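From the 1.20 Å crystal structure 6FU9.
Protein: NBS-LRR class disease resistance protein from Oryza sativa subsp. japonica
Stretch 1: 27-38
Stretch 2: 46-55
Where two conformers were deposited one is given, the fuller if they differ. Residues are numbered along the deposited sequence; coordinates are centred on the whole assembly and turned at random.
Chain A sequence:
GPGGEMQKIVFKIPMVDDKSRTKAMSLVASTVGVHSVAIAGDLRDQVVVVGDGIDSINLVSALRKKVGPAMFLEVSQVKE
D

Stretch 1 (27-38) LVASTVGVHSVA
Stretch 2 (46-55) QVVVVGDGID

Strands 34-38 and 46-51 run antiparallel, their N-to-C directions 157° apart. Ala-38 pairs with Val-48 through Ala-38 N to Val-48 O and Val-48 N to Ala-38 O, both 2.9 Å; Val-37 faces Val-49 in a non-hydrogen-bonded pair. At Ser-36 the register slips by one: His-35, with phi/psi of -93/-37, forms a bulge in which His-35 N (2.8 Å) and Ser-36 N (3.2 Å) both donate to Val-50 O, while Val-50 N returns 2.9 Å to Ser-36 O. Beyond it, Val-34 lies opposite Gly-51, and Asp-52 N donates to Gly-33 O at 2.8 Å.

Glycines suit this end. A CB on Gly-51 would strike Gly-33 O; its bare CA instead sits 4.1 Å from the His-35 ring centroid, a CH-pi contact over the face, with His-35 chi1 m. Gly-33, at 96/-15 in the type II turn 31-34, has no room for a CB beside Asp-52 O.

Branched valines fill one face. Val-37, chi1 p, lets CG2 reach both Val-47 CG1 (3.7 Å) and Val-49 CG2 (4.2 Å). Val-49, at t, turns CG1 to helical Val-28 CG1 (3.7 Å) and Val-34 CG2 (3.9 Å), so its two methyls serve different neighbours. Extended Ile-54 (m, t) carries CD1 to 4.1 Å from Val-34 CG2. On the other face, small Ser-36 (p) and Ala-38 pair with bulkier Val-50 and Val-48 (both t).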

# COMPACT_ATOMS: atom_id res chain seq x y z
N LEU A 27 -0.23 -5.57 -17.48
CA LEU A 27 0.84 -6.52 -17.14
C LEU A 27 0.53 -7.24 -15.84
O LEU A 27 0.61 -8.47 -15.79
CB LEU A 27 2.17 -5.79 -17.05
CG LEU A 27 3.43 -6.60 -16.80
CD1 LEU A 27 4.60 -5.70 -17.23
CD2 LEU A 27 3.59 -6.98 -15.39
N VAL A 28 0.12 -6.52 -14.84
CA VAL A 28 -0.20 -7.15 -13.57
C VAL A 28 -1.37 -8.05 -13.69
O VAL A 28 -1.35 -9.21 -13.18
CB VAL A 28 -0.38 -6.08 -12.47
CG1 VAL A 28 -0.78 -6.73 -11.15
CG2 VAL A 28 0.85 -5.27 -12.25
N ALA A 29 -2.44 -7.64 -14.35
CA ALA A 29 -3.61 -8.47 -14.50
C ALA A 29 -3.35 -9.77 -15.27
O ALA A 29 -4.08 -10.74 -15.10
CB ALA A 29 -4.74 -7.65 -15.10
N SER A 30 -2.34 -9.75 -16.11
CA SER A 30 -1.99 -10.97 -16.84
C SER A 30 -1.03 -11.90 -16.10
O SER A 30 -0.69 -12.93 -16.62
CB SER A 30 -1.44 -10.67 -18.24
OG SER A 30 -2.52 -10.70 -19.17
N THR A 31 -0.66 -11.55 -14.87
CA THR A 31 0.28 -12.33 -14.08
C THR A 31 -0.46 -13.41 -13.31
O THR A 31 -1.45 -13.16 -12.67
CB THR A 31 1.04 -11.37 -13.16
OG1 THR A 31 1.76 -10.41 -13.94
CG2 THR A 31 2.02 -12.09 -12.30
N VAL A 32 0.10 -14.65 -13.32
CA VAL A 32 -0.51 -15.73 -12.61
C VAL A 32 -0.67 -15.36 -11.14
O VAL A 32 0.24 -14.79 -10.51
CB VAL A 32 0.34 -17.00 -12.77
CG1 VAL A 32 -0.03 -18.06 -11.72
CG2 VAL A 32 0.21 -17.53 -14.18
N GLY A 33 -1.84 -15.68 -10.60
CA GLY A 33 -2.14 -15.46 -9.19
C GLY A 33 -2.88 -14.16 -8.91
O GLY A 33 -3.37 -14.00 -7.77
N VAL A 34 -2.91 -13.19 -9.87
CA VAL A 34 -3.46 -11.90 -9.56
C VAL A 34 -5.00 -11.94 -9.66
O VAL A 34 -5.53 -12.27 -10.71
CB VAL A 34 -2.85 -10.81 -10.48
CG1 VAL A 34 -3.57 -9.50 -10.27
CG2 VAL A 34 -1.38 -10.65 -10.17
N HIS A 35 -5.67 -11.53 -8.58
CA HIS A 35 -7.11 -11.38 -8.59
C HIS A 35 -7.56 -9.97 -8.94
O HIS A 35 -8.60 -9.84 -9.60
CB HIS A 35 -7.67 -11.75 -7.24
CG HIS A 35 -7.54 -13.20 -6.95
ND1 HIS A 35 -8.21 -13.78 -5.92
CD2 HIS A 35 -6.78 -14.15 -7.51
CE1 HIS A 35 -7.87 -15.06 -5.85
NE2 HIS A 35 -7.02 -15.31 -6.83
N SER A 36 -6.85 -8.96 -8.49
CA SER A 36 -7.22 -7.57 -8.77
C SER A 36 -6.03 -6.69 -8.61
O SER A 36 -5.08 -6.99 -7.85
CB SER A 36 -8.40 -7.17 -7.96
OG SER A 36 -8.15 -7.25 -6.62
N VAL A 37 -6.06 -5.54 -9.31
CA VAL A 37 -5.00 -4.60 -9.27
C VAL A 37 -5.64 -3.18 -9.41
O VAL A 37 -6.58 -3.01 -10.19
CB VAL A 37 -3.92 -4.85 -10.32
CG1 VAL A 37 -4.49 -4.99 -11.74
CG2 VAL A 37 -2.82 -3.78 -10.30
N ALA A 38 -5.09 -2.24 -8.68
CA ALA A 38 -5.53 -0.84 -8.79
C ALA A 38 -4.36 0.10 -8.71
O ALA A 38 -3.32 -0.20 -8.11
CB ALA A 38 -6.52 -0.51 -7.70
N GLN A 46 0.96 4.32 -6.69
CA GLN A 46 0.93 3.04 -5.90
C GLN A 46 0.19 2.04 -6.74
O GLN A 46 -0.95 2.31 -7.16
CB GLN A 46 0.11 3.17 -4.66
CG GLN A 46 0.74 3.45 -3.40
CD GLN A 46 -0.28 3.56 -2.23
OE1 GLN A 46 -1.11 2.69 -1.94
NE2 GLN A 46 -0.12 4.59 -1.50
N VAL A 47 0.77 0.87 -7.01
CA VAL A 47 0.10 -0.20 -7.71
C VAL A 47 -0.19 -1.27 -6.68
O VAL A 47 0.77 -1.84 -6.13
CB VAL A 47 0.97 -0.75 -8.82
CG1 VAL A 47 0.31 -1.91 -9.53
CG2 VAL A 47 1.33 0.40 -9.80
N VAL A 48 -1.44 -1.44 -6.33
CA VAL A 48 -1.89 -2.33 -5.27
C VAL A 48 -2.40 -3.60 -5.92
O VAL A 48 -3.36 -3.57 -6.70
CB VAL A 48 -2.96 -1.67 -4.36
CG1 VAL A 48 -3.34 -2.69 -3.26
CG2 VAL A 48 -2.54 -0.36 -3.80
N VAL A 49 -1.79 -4.73 -5.55
CA VAL A 49 -2.02 -6.03 -6.14
C VAL A 49 -2.54 -7.01 -5.12
O VAL A 49 -1.93 -7.14 -4.05
CB VAL A 49 -0.76 -6.56 -6.80
CG1 VAL A 49 -1.06 -7.80 -7.60
CG2 VAL A 49 -0.05 -5.48 -7.62
N VAL A 50 -3.62 -7.69 -5.39
CA VAL A 50 -4.18 -8.71 -4.50
C VAL A 50 -4.30 -9.99 -5.24
O VAL A 50 -4.72 -10.05 -6.38
CB VAL A 50 -5.55 -8.25 -3.95
CG1 VAL A 50 -6.28 -9.31 -3.24
CG2 VAL A 50 -5.35 -7.01 -3.05
N GLY A 51 -3.97 -11.11 -4.58
CA GLY A 51 -4.14 -12.40 -5.21
C GLY A 51 -3.62 -13.55 -4.37
O GLY A 51 -3.57 -13.44 -3.14
N ASP A 52 -3.33 -14.66 -5.02
CA ASP A 52 -2.96 -15.88 -4.33
C ASP A 52 -1.92 -16.61 -5.16
O ASP A 52 -2.16 -17.01 -6.25
CB ASP A 52 -4.22 -16.73 -4.06
CG ASP A 52 -3.92 -18.09 -3.39
OD1 ASP A 52 -2.91 -18.23 -2.67
OD2 ASP A 52 -4.77 -19.00 -3.54
N GLY A 53 -0.72 -16.76 -4.60
CA GLY A 53 0.34 -17.43 -5.35
C GLY A 53 0.99 -16.58 -6.44
O GLY A 53 1.38 -17.10 -7.47
N ILE A 54 1.14 -15.29 -6.16
CA ILE A 54 1.83 -14.39 -7.06
C ILE A 54 3.34 -14.54 -6.88
O ILE A 54 3.82 -14.45 -5.76
CB ILE A 54 1.42 -12.94 -6.77
CG1 ILE A 54 -0.11 -12.76 -6.93
CG2 ILE A 54 2.18 -11.98 -7.67
CD1 ILE A 54 -0.60 -11.48 -6.28
N ASP A 55 4.05 -14.72 -7.98
CA ASP A 55 5.52 -14.68 -7.97
C ASP A 55 5.95 -13.20 -8.04
O ASP A 55 6.09 -12.61 -9.13
CB ASP A 55 6.03 -15.49 -9.13
CG ASP A 55 7.56 -15.51 -9.22
OD1 ASP A 55 8.23 -14.76 -8.52
OD2 ASP A 55 8.07 -16.19 -10.09
O HOH W 1 2.94 -15.05 -10.59